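Local coordinates for Lmo1340 protein (Listeria monocytogenes, PDB 4NLM), which is of unknown function but is probably a surface lipoprotein, built as a YqgU-like six-bladed beta propeller, at residues A[62-66]-A[67-71]; A[118-122]-A[123-127]; A[334-338]-A[339-343]. All blocks are in the same frame, centred on the assembly; numbering follows the deposited sequence.

Contact 1: A[62-66]-A[67-71]; sequences QTKKS and GVTYF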
ATOM      1  N   GLN A  62       7.230  13.919   4.088  1.00  9.71           N
ATOM      2  CA  GLN A  62       8.622  13.776   3.639  1.00  9.55           C
ATOM      3  C   GLN A  62       8.990  14.947   2.731  1.00 10.78           C
ATOM      4  O   GLN A  62       8.339  15.200   1.719  1.00 11.08           O
ATOM      5  CB  GLN A  62       8.776  12.466   2.896  1.00 10.12           C
ATOM      6  CG  GLN A  62      10.214  12.162   2.465  1.00  9.97           C
ATOM      7  CD  GLN A  62      10.295  10.929   1.623  1.00 10.53           C
ATOM      8  OE1 GLN A  62       9.476  10.019   1.763  1.00 12.55           O
ATOM      9  NE2 GLN A  62      11.319  10.852   0.782  1.00 12.83           N
ATOM     10  N   THR A  63      10.042  15.649   3.136  1.00 11.31           N
ATOM     11  CA  THR A  63      10.578  16.783   2.373  1.00 11.83           C
ATOM     12  C   THR A  63      12.097  16.606   2.313  1.00 11.52           C
ATOM     13  O   THR A  63      12.675  15.780   3.029  1.00 12.24           O
ATOM     14  CB  THR A  63      10.261  18.114   3.051  1.00 13.92           C
ATOM     15  OG1 THR A  63      10.796  18.156   4.378  1.00 16.40           O
ATOM     16  CG2 THR A  63       8.761  18.394   3.099  1.00 13.40           C
ATOM     17  N   LYS A  64      12.739  17.379   1.443  1.00 13.19           N
ATOM     18  CA  LYS A  64      14.195  17.294   1.283  1.00 13.33           C
ATOM     19  C   LYS A  64      14.766  18.650   0.945  1.00 14.87           C
ATOM     20  O   LYS A  64      14.250  19.372   0.069  1.00 18.11           O
ATOM     21  CB  LYS A  64      14.576  16.302   0.171  1.00 15.04           C
ATOM     22  CG  LYS A  64      16.080  16.090   0.033  1.00 15.46           C
ATOM     23  CD  LYS A  64      16.424  15.046  -1.007  1.00 22.10           C
ATOM     24  CE  LYS A  64      17.931  14.931  -1.175  1.00 31.12           C
ATOM     25  NZ  LYS A  64      18.292  14.045  -2.315  1.00 45.68           N
ATOM     26  N   LYS A  65      15.842  19.001   1.637  0.50 17.37           N
ATOM     27  CA  LYS A  65      16.514  20.266   1.428  0.50 20.82           C
ATOM     28  C   LYS A  65      17.985  20.138   1.764  0.50 18.52           C
ATOM     29  O   LYS A  65      18.354  19.544   2.780  0.50 17.92           O
ATOM     30  CB  LYS A  65      15.885  21.348   2.294  0.50 23.46           C
ATOM     31  CG  LYS A  65      16.568  22.697   2.159  0.50 26.96           C
ATOM     32  CD  LYS A  65      15.904  23.731   3.042  0.50 31.31           C
ATOM     33  CE  LYS A  65      16.648  25.053   3.053  0.50 34.24           C
ATOM     34  NZ  LYS A  65      16.021  26.016   4.002  0.50 48.38           N
ATOM     35  N   SER A  66      18.826  20.692   0.898  1.00 21.28           N
ATOM     36  CA  SER A  66      20.256  20.650   1.108  1.00 21.53           C
ATOM     37  C   SER A  66      20.767  19.235   1.362  1.00 20.66           C
ATOM     38  O   SER A  66      21.661  19.031   2.179  1.00 22.81           O
ATOM     39  CB  SER A  66      20.630  21.586   2.247  1.00 23.13           C
ATOM     40  OG  SER A  66      20.457  22.914   1.826  1.00 31.16           O
ATOM     41  N   GLY A  67      20.203  18.265   0.653  1.00 18.93           N
ATOM     42  CA  GLY A  67      20.634  16.874   0.764  1.00 20.66           C
ATOM     43  C   GLY A  67      20.120  16.108   1.947  1.00 17.83           C
ATOM     44  O   GLY A  67      20.429  14.941   2.095  1.00 21.33           O
ATOM     45  N   VAL A  68      19.327  16.766   2.775  1.00 15.31           N
ATOM     46  CA  VAL A  68      18.799  16.114   3.934  1.00 14.97           C
ATOM     47  C   VAL A  68      17.302  15.845   3.748  1.00 13.83           C
ATOM     48  O   VAL A  68      16.552  16.761   3.401  1.00 13.92           O
ATOM     49  CB  VAL A  68      18.978  16.993   5.181  1.00 14.59           C
ATOM     50  CG1 VAL A  68      18.422  16.279   6.398  1.00 15.32           C
ATOM     51  CG2 VAL A  68      20.452  17.309   5.416  1.00 17.10           C
ATOM     52  N   THR A  69      16.889  14.589   3.927  1.00 12.04           N
ATOM     53  CA  THR A  69      15.480  14.242   3.892  1.00 12.56           C
ATOM     54  C   THR A  69      14.965  14.340   5.305  1.00 12.00           C
ATOM     55  O   THR A  69      15.551  13.764   6.241  1.00 12.68           O
ATOM     56  CB  THR A  69      15.255  12.840   3.323  1.00 12.22           C
ATOM     57  OG1 THR A  69      15.659  12.786   1.959  1.00 13.50           O
ATOM     58  CG2 THR A  69      13.800  12.457   3.398  1.00 12.64           C
ATOM     59  N   TYR A  70      13.843  15.034   5.440  1.00 10.96           N
ATOM     60  CA  TYR A  70      13.169  15.216   6.703  1.00 12.66           C
ATOM     61  C   TYR A  70      11.833  14.494   6.743  1.00 11.26           C
ATOM     62  O   TYR A  70      11.051  14.562   5.804  1.00 12.11           O
ATOM     63  CB  TYR A  70      12.923  16.706   6.994  1.00 13.71           C
ATOM     64  CG  TYR A  70      14.191  17.510   7.106  1.00 12.41           C
ATOM     65  CD1 TYR A  70      14.760  18.108   5.995  1.00 14.39           C
ATOM     66  CD2 TYR A  70      14.821  17.676   8.318  1.00 15.36           C
ATOM     67  CE1 TYR A  70      15.922  18.842   6.087  1.00 17.43           C
ATOM     68  CE2 TYR A  70      16.006  18.400   8.414  1.00 16.85           C
ATOM     69  CZ  TYR A  70      16.539  18.989   7.296  1.00 17.58           C
ATOM     70  OH  TYR A  70      17.720  19.702   7.394  1.00 20.64           O
ATOM     71  N   PHE A  71      11.574  13.815   7.858  1.00 11.39           N
ATOM     72  CA  PHE A  71      10.289  13.172   8.134  1.00 11.31           C
ATOM     73  C   PHE A  71       9.658  13.890   9.309  1.00 11.21           C
ATOM     74  O   PHE A  71      10.279  14.058  10.352  1.00 12.35           O
ATOM     75  CB  PHE A  71      10.465  11.673   8.418  1.00 11.28           C
ATOM     76  CG  PHE A  71      10.934  10.925   7.222  1.00 12.03           C
ATOM     77  CD1 PHE A  71      10.040  10.530   6.264  1.00 11.61           C
ATOM     78  CD2 PHE A  71      12.268  10.632   7.041  1.00 12.45           C
ATOM     79  CE1 PHE A  71      10.439   9.862   5.150  1.00 12.30           C
ATOM     80  CE2 PHE A  71      12.689   9.964   5.906  1.00 13.13           C
ATOM     81  CZ  PHE A  71      11.779   9.583   4.957  1.00 12.43           C
TER
HETATM   82  O   HOH W   1      13.585  12.538   0.109  1.00 16.27           O
HETATM   83  O   HOH W   2       9.164  16.906   6.132  1.00 16.78           O
HETATM   84  O   HOH W   3      18.805  20.775   5.316  1.00 23.21           O
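Strands 62-65 and 68-71 run antiparallel, their axes 4.5 Å apart at closest approach and 153° apart in direction, and a type I' turn from Lys65 to Val68 joins them. Thr63 and Tyr70 form a hydrogen-bonded pair through N of Thr63 to O of Tyr70 (3.1 Å) and N of Tyr70 to O of Thr63. Lys65 and Val68 bond each other the same way where the turn begins and ends, giving a two-residue beta hairpin. Ser66 and Gly67 fill its two corners with positive phi, as a I' turn needs.

On the face that carries Gln62, Lys64, Thr69 and Phe71, the Gln62 side chain runs beside the Phe71 ring in the same direction. CG of Gln62 comes to 3.5 Å from CE1 of Phe71 and also meets the CG2 methyl of Thr69; the amide is turned 51° from the ring plane. CG of Gln62 stands anti to the backbone N (chi1 -176°), and the extended chain beyond it carries NE2 out to a water, which accepts from it at 2.9 Å and donates to OG1 of Thr69. This hairpin supplies the middle two strands of a four-stranded antiparallel blade of the propeller. Ile91 and Val94 of strand 90-96, in the next sheet, pack on this face.

The other face carries Thr63, Lys65, Val68 and Tyr70. CG1 of Val68 lies 3.4 Å above the plane of the Tyr70 ring, offset toward its rim. In the plane of that ring, at its edge, a second water sits 2.6 Å from OH of Tyr70 and donates to O of Lys65, tying the phenol to the turn. CB of Tyr70 packs against OG1 of Thr63 at 3.7 Å.

Contact 2: A[118-122]-A[123-127]; sequences IIALN and DGSTV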
ATOM      1  N   ILE A 118      14.181   0.425  11.632  1.00 10.53           N
ATOM      2  CA  ILE A 118      12.875   0.630  12.211  1.00 10.60           C
ATOM      3  C   ILE A 118      13.033   1.821  13.162  1.00 10.68           C
ATOM      4  O   ILE A 118      13.900   1.803  14.045  1.00 12.37           O
ATOM      5  CB  ILE A 118      12.385  -0.590  12.998  1.00 11.56           C
ATOM      6  CG1 ILE A 118      12.422  -1.843  12.126  1.00 12.95           C
ATOM      7  CG2 ILE A 118      10.996  -0.333  13.587  1.00 11.71           C
ATOM      8  CD1 ILE A 118      11.620  -1.775  10.856  1.00 15.26           C
ATOM      9  N   ILE A 119      12.206   2.845  12.966  1.00 11.22           N
ATOM     10  CA  ILE A 119      12.291   4.073  13.720  1.00 11.32           C
ATOM     11  C   ILE A 119      11.007   4.315  14.470  1.00 12.44           C
ATOM     12  O   ILE A 119       9.924   4.235  13.885  1.00 12.68           O
ATOM     13  CB  ILE A 119      12.524   5.237  12.762  1.00 12.85           C
ATOM     14  CG1 ILE A 119      13.875   5.041  12.045  1.00 16.19           C
ATOM     15  CG2 ILE A 119      12.496   6.585  13.471  1.00 15.01           C
ATOM     16  CD1 ILE A 119      14.065   5.820  10.778  1.00 19.92           C
ATOM     17  N   ALA A 120      11.116   4.620  15.763  1.00 12.16           N
ATOM     18  CA  ALA A 120       9.920   4.898  16.561  1.00 12.94           C
ATOM     19  C   ALA A 120       9.351   6.260  16.240  1.00 13.16           C
ATOM     20  O   ALA A 120      10.065   7.251  16.235  1.00 15.35           O
ATOM     21  CB  ALA A 120      10.216   4.790  18.056  1.00 14.74           C
ATOM     22  N   LEU A 121       8.047   6.305  16.001  1.00 13.21           N
ATOM     23  CA  LEU A 121       7.410   7.572  15.693  1.00 15.43           C
ATOM     24  C   LEU A 121       7.391   8.552  16.849  1.00 16.36           C
ATOM     25  O   LEU A 121       7.447   9.766  16.626  1.00 18.80           O
ATOM     26  CB  LEU A 121       5.983   7.326  15.213  1.00 16.83           C
ATOM     27  CG  LEU A 121       5.911   6.784  13.777  1.00 16.29           C
ATOM     28  CD1 LEU A 121       4.573   6.125  13.515  1.00 23.35           C
ATOM     29  CD2 LEU A 121       6.186   7.926  12.812  1.00 19.62           C
ATOM     30  N   ASN A 122       7.329   8.059  18.085  1.00 17.35           N
ATOM     31  CA  ASN A 122       7.182   9.003  19.190  1.00 20.57           C
ATOM     32  C   ASN A 122       8.420   9.843  19.482  1.00 19.98           C
ATOM     33  O   ASN A 122       8.292  10.998  19.886  1.00 23.31           O
ATOM     34  CB  ASN A 122       6.625   8.340  20.445  1.00 23.88           C
ATOM     35  CG  ASN A 122       7.482   7.206  20.976  1.00 25.26           C
ATOM     36  OD1 ASN A 122       8.557   6.900  20.470  1.00 23.67           O
ATOM     37  ND2 ASN A 122       6.977   6.549  22.007  1.00 33.46           N
ATOM     38  N   ASP A 123       9.608   9.285  19.261  1.00 20.74           N
ATOM     39  CA  ASP A 123      10.819  10.046  19.527  1.00 22.14           C
ATOM     40  C   ASP A 123      11.901   9.975  18.449  1.00 20.33           C
ATOM     41  O   ASP A 123      12.975  10.542  18.644  1.00 24.06           O
ATOM     42  CB  ASP A 123      11.398   9.660  20.901  1.00 24.91           C
ATOM     43  CG  ASP A 123      11.856   8.214  20.973  1.00 25.14           C
ATOM     44  OD1 ASP A 123      11.879   7.514  19.948  1.00 23.29           O
ATOM     45  OD2 ASP A 123      12.243   7.775  22.084  1.00 33.87           O
ATOM     46  N   GLY A 124      11.640   9.281  17.335  1.00 19.60           N
ATOM     47  CA  GLY A 124      12.613   9.187  16.247  1.00 18.88           C
ATOM     48  C   GLY A 124      13.817   8.303  16.529  1.00 19.11           C
ATOM     49  O   GLY A 124      14.811   8.334  15.799  1.00 21.40           O
ATOM     50  N   SER A 125      13.748   7.514  17.591  1.00 18.59           N
ATOM     51  CA  SER A 125      14.842   6.609  17.943  1.00 19.46           C
ATOM     52  C   SER A 125      14.855   5.392  17.039  1.00 14.91           C
ATOM     53  O   SER A 125      13.833   4.982  16.491  1.00 16.16           O
ATOM     54  CB  SER A 125      14.740   6.170  19.407  1.00 21.65           C
ATOM     55  OG  SER A 125      13.552   5.421  19.642  1.00 23.26           O
ATOM     56  N   THR A 126      16.039   4.819  16.886  1.00 18.16           N
ATOM     57  CA  THR A 126      16.198   3.627  16.075  1.00 17.17           C
ATOM     58  C   THR A 126      15.898   2.390  16.948  1.00 17.77           C
ATOM     59  O   THR A 126      16.602   2.100  17.915  1.00 24.88           O
ATOM     60  CB  THR A 126      17.597   3.585  15.419  1.00 19.31           C
ATOM     61  OG1 THR A 126      17.765   4.724  14.551  1.00 25.07           O
ATOM     62  CG2 THR A 126      17.784   2.296  14.630  1.00 23.62           C
ATOM     63  N   VAL A 127      14.842   1.663  16.594  1.00 15.15           N
ATOM     64  CA  VAL A 127      14.418   0.452  17.306  1.00 15.83           C
ATOM     65  C   VAL A 127      15.245  -0.757  16.873  1.00 15.18           C
ATOM     66  O   VAL A 127      15.569  -1.620  17.675  1.00 17.76           O
ATOM     67  CB  VAL A 127      12.914   0.165  16.997  1.00 17.00           C
ATOM     68  CG1 VAL A 127      12.472  -1.155  17.606  1.00 20.10           C
ATOM     69  CG2 VAL A 127      12.060   1.334  17.462  1.00 19.52           C
TER
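The amide of Asn122 and the carboxylate of Asp123 stand next to each other at the corner of the turn, extending in a common direction with their planes 60° apart; OD1 of Asn122 is 3.4 Å from OD1 of Asp123, two acceptors that make no bond. Ser125 approaches the carboxylate from one face of its plane with two donors. Its OG reaches OD1 of Asp123 at 2.7 Å on the syn side, closer to the plane, while the backbone N of Ser125 comes to the same oxygen from higher above, 47° out of it. The second of these bonds makes an Asx turn. Setting CG of Asp123 between its own backbone N and carbonyl carbon (chi1 64°) places OD1 over the chain ahead, within reach of both donors of Ser125, which together fix the rotation of the carboxylate. CB of Ala120 lies 3.7 Å from both OD1 of Asp123 and OG of Ser125, touching the bonded pair from the other arm of the turn.

Where the turn runs into the strands, N of Ala120 bonds O of Ser125 at 2.8 Å, nearly along the C=O axis, and O of Ala120 takes N of Gly124. N of Val127 bonds O of Ile118, and the CG2 methyl of Ile118 rests 3.9 Å from CB of Val127. CG2 of Ile119 packs against the carbonyl oxygens of Gly124 and Ser125.

The hairpin joins strands 114-120 and 126-132, the last two of a four-stranded propeller blade. Strand 102-108 pairs with strand 114-120, and 126-132 is the outermost strand of the sheet. Ile119 and Leu121 reach Phe85 and Ile84 of strand 81-87 in the preceding sheet, and Tyr167 touches Ile118 and Val127.

Contact 3: A[334-338]-A[339-343]; sequences LVLYG and YLFDK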
ATOM      1  N   LEU A 334     -11.874  10.176   6.114  1.00 10.43           N
ATOM      2  CA  LEU A 334     -10.894  10.890   5.312  1.00  9.88           C
ATOM      3  C   LEU A 334      -9.970   9.921   4.580  1.00  9.70           C
ATOM      4  O   LEU A 334      -9.483   8.946   5.143  1.00 10.94           O
ATOM      5  CB  LEU A 334     -10.095  11.843   6.172  1.00 10.78           C
ATOM      6  CG  LEU A 334     -10.874  12.874   6.948  1.00 13.90           C
ATOM      7  CD1 LEU A 334      -9.927  13.774   7.704  1.00 14.55           C
ATOM      8  CD2 LEU A 334     -11.779  13.696   6.038  1.00 14.73           C
ATOM      9  N   VAL A 335      -9.655  10.289   3.331  1.00  9.68           N
ATOM     10  CA  VAL A 335      -8.863   9.418   2.462  1.00  8.93           C
ATOM     11  C   VAL A 335      -7.835  10.278   1.740  1.00  8.73           C
ATOM     12  O   VAL A 335      -8.175  11.292   1.113  1.00 10.44           O
ATOM     13  CB  VAL A 335      -9.790   8.733   1.448  1.00 10.67           C
ATOM     14  CG1 VAL A 335      -9.016   7.962   0.391  1.00 11.49           C
ATOM     15  CG2 VAL A 335     -10.800   7.844   2.151  1.00 12.34           C
ATOM     16  N   LEU A 336      -6.567   9.909   1.864  1.00  8.57           N
ATOM     17  CA  LEU A 336      -5.507  10.585   1.092  1.00  8.65           C
ATOM     18  C   LEU A 336      -5.665  10.185  -0.348  1.00  8.11           C
ATOM     19  O   LEU A 336      -5.960   9.050  -0.672  1.00  9.01           O
ATOM     20  CB  LEU A 336      -4.137  10.196   1.621  1.00  8.95           C
ATOM     21  CG  LEU A 336      -3.796  10.745   3.017  1.00  9.79           C
ATOM     22  CD1 LEU A 336      -2.612   9.994   3.605  1.00 10.38           C
ATOM     23  CD2 LEU A 336      -3.517  12.240   2.943  1.00 11.24           C
ATOM     24  N   TYR A 337      -5.373  11.142  -1.235  1.00  9.16           N
ATOM     25  CA  TYR A 337      -5.541  10.955  -2.663  1.00  9.21           C
ATOM     26  C   TYR A 337      -4.382  11.571  -3.434  1.00  9.84           C
ATOM     27  O   TYR A 337      -3.976  12.686  -3.133  1.00 10.60           O
ATOM     28  CB  TYR A 337      -6.850  11.631  -3.127  1.00 10.41           C
ATOM     29  CG  TYR A 337      -7.082  11.669  -4.627  1.00 10.53           C
ATOM     30  CD1 TYR A 337      -7.300  10.524  -5.334  1.00  9.86           C
ATOM     31  CD2 TYR A 337      -7.061  12.872  -5.334  1.00 15.05           C
ATOM     32  CE1 TYR A 337      -7.516  10.530  -6.687  1.00 10.21           C
ATOM     33  CE2 TYR A 337      -7.267  12.918  -6.704  1.00 17.10           C
ATOM     34  CZ  TYR A 337      -7.489  11.748  -7.388  1.00 15.01           C
ATOM     35  OH  TYR A 337      -7.665  11.823  -8.766  1.00 16.66           O
ATOM     36  N   GLY A 338      -3.918  10.836  -4.438  1.00  9.68           N
ATOM     37  CA  GLY A 338      -2.904  11.348  -5.385  1.00 10.56           C
ATOM     38  C   GLY A 338      -1.635  10.559  -5.331  1.00 11.32           C
ATOM     39  O   GLY A 338      -1.338   9.889  -4.322  1.00 11.14           O
ATOM     40  N   TYR A 339      -0.808  10.706  -6.359  1.00 11.94           N
ATOM     41  CA  TYR A 339       0.463  10.030  -6.363  1.00 13.49           C
ATOM     42  C   TYR A 339       1.352  10.464  -5.210  1.00 13.15           C
ATOM     43  O   TYR A 339       2.205   9.661  -4.765  1.00 15.76           O
ATOM     44  CB  TYR A 339       1.196  10.250  -7.710  1.00 16.05           C
ATOM     45  CG  TYR A 339       0.539   9.452  -8.823  1.00 18.68           C
ATOM     46  CD1 TYR A 339       0.725   8.076  -8.902  1.00 21.78           C
ATOM     47  CD2 TYR A 339      -0.301  10.040  -9.728  1.00 23.13           C
ATOM     48  CE1 TYR A 339       0.094   7.317  -9.850  1.00 23.38           C
ATOM     49  CE2 TYR A 339      -0.932   9.293 -10.722  1.00 26.59           C
ATOM     50  CZ  TYR A 339      -0.719   7.934 -10.781  1.00 22.58           C
ATOM     51  OH  TYR A 339      -1.323   7.153 -11.729  1.00 36.06           O
ATOM     52  N   LEU A 340       1.179  11.691  -4.704  1.00 11.21           N
ATOM     53  CA  LEU A 340       1.971  12.192  -3.588  1.00 11.72           C
ATOM     54  C   LEU A 340       1.134  12.325  -2.294  1.00 10.07           C
ATOM     55  O   LEU A 340       1.627  12.882  -1.316  1.00 10.58           O
ATOM     56  CB  LEU A 340       2.623  13.520  -3.937  1.00 14.24           C
ATOM     57  CG  LEU A 340       3.479  13.488  -5.176  1.00 14.93           C
ATOM     58  CD1 LEU A 340       4.112  14.853  -5.359  1.00 19.68           C
ATOM     59  CD2 LEU A 340       4.557  12.410  -5.133  1.00 18.00           C
ATOM     60  N   PHE A 341      -0.136  11.881  -2.329  1.00 10.24           N
ATOM     61  CA  PHE A 341      -1.057  11.983  -1.198  1.00  9.84           C
ATOM     62  C   PHE A 341      -1.120  13.412  -0.683  1.00 11.02           C
ATOM     63  O   PHE A 341      -1.144  13.667   0.526  1.00 11.07           O
ATOM     64  CB  PHE A 341      -0.705  10.992  -0.057  1.00  9.76           C
ATOM     65  CG  PHE A 341      -1.031   9.549  -0.333  1.00  9.36           C
ATOM     66  CD1 PHE A 341      -2.050   9.151  -1.155  1.00 10.19           C
ATOM     67  CD2 PHE A 341      -0.324   8.572   0.342  1.00  9.74           C
ATOM     68  CE1 PHE A 341      -2.312   7.804  -1.362  1.00 11.10           C
ATOM     69  CE2 PHE A 341      -0.589   7.231   0.156  1.00 11.16           C
ATOM     70  CZ  PHE A 341      -1.593   6.832  -0.690  1.00 11.22           C
ATOM     71  N   ASP A 342      -1.238  14.354  -1.627  1.00 10.93           N
ATOM     72  CA  ASP A 342      -1.283  15.756  -1.283  1.00 11.56           C
ATOM     73  C   ASP A 342      -2.681  16.347  -1.171  1.00 11.54           C
ATOM     74  O   ASP A 342      -2.825  17.526  -0.838  1.00 13.43           O
ATOM     75  CB  ASP A 342      -0.450  16.570  -2.298  1.00 14.78           C
ATOM     76  CG  ASP A 342      -0.941  16.427  -3.704  1.00 18.01           C
ATOM     77  OD1 ASP A 342      -1.414  15.378  -4.134  1.00 20.33           O
ATOM     78  OD2 ASP A 342      -0.850  17.424  -4.440  1.00 37.09           O
ATOM     79  N   LYS A 343      -3.694  15.509  -1.389  1.00 10.50           N
ATOM     80  CA  LYS A 343      -5.098  15.882  -1.234  1.00 11.04           C
ATOM     81  C   LYS A 343      -5.801  14.911  -0.294  1.00 10.17           C
ATOM     82  O   LYS A 343      -5.362  13.781  -0.109  1.00 10.80           O
ATOM     83  CB  LYS A 343      -5.811  15.969  -2.599  1.00 12.74           C
ATOM     84  CG  LYS A 343      -5.210  17.027  -3.494  1.00 15.82           C
ATOM     85  CD  LYS A 343      -5.918  17.260  -4.826  1.00 21.96           C
ATOM     86  CE  LYS A 343      -5.108  18.166  -5.768  1.00 25.84           C
ATOM     87  NZ  LYS A 343      -4.503  19.317  -5.043  1.00 29.80           N
TER
HETATM   88  O   HOH W   4      -3.644  14.709  -5.130  1.00 21.48           O
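Phe341 packs against Leu336 across a tight turn. Its CB lies 3.9 Å from CB of Leu336, and CG draws a little closer to the same atom. CD1 is held between two neighbours, CB of Leu336 at 3.6 Å and the carbonyl O of Gly338 at 3.3 Å, and CE1 still lies 3.7 Å from O of Gly338, with O of Leu336 a little farther. Leu327 of strand 326-328 and Val50 of strand 47-55 also touch the Phe341 side chain. The CD2 methyl of Leu336 comes near O of Phe341, a buried carbonyl with no polar partner.

The backbone brings these groups together. N of Phe341 bonds O of Gly338 from well above the carbonyl plane, 72° out of it, closing a type I turn, and N of Tyr337 bonds O of Lys343 at 2.9 Å; the return bond from Lys343 is weak. A water donates to both O of Tyr337 and OD1 of Asp342 (2.5 Å), joining the end of strand 334-337 to the Asp342 side chain. OH of Tyr337 and NZ of Lys343 find their partners outside the turn, in O of Asp322 and OD1 of Asn354 respectively. This is the connection of an antiparallel hairpin between strands 334-337 and 343-346 in a propeller sheet.

In the fold
The three contacts are turns between successive antiparallel strands, each in a different sheet of the propeller, and they follow one another along the chain. Contacts 1 and 2 lie on the same side of the chain's centre, 22 and 21 Å from it; their own centres are 17 Å apart and their nearest atoms about 6 Å. Strand 81-87 links them, being the outer strand beside contact 1 and also touched by Ile119 and Leu121 of contact 2. Contact 3 lies nearer the centre of the chain, about 13 Å from it, and about 20 Å from contact 1 and 25 Å from contact 2 between centres. Strand 47-55 borders both contact 1 and contact 3.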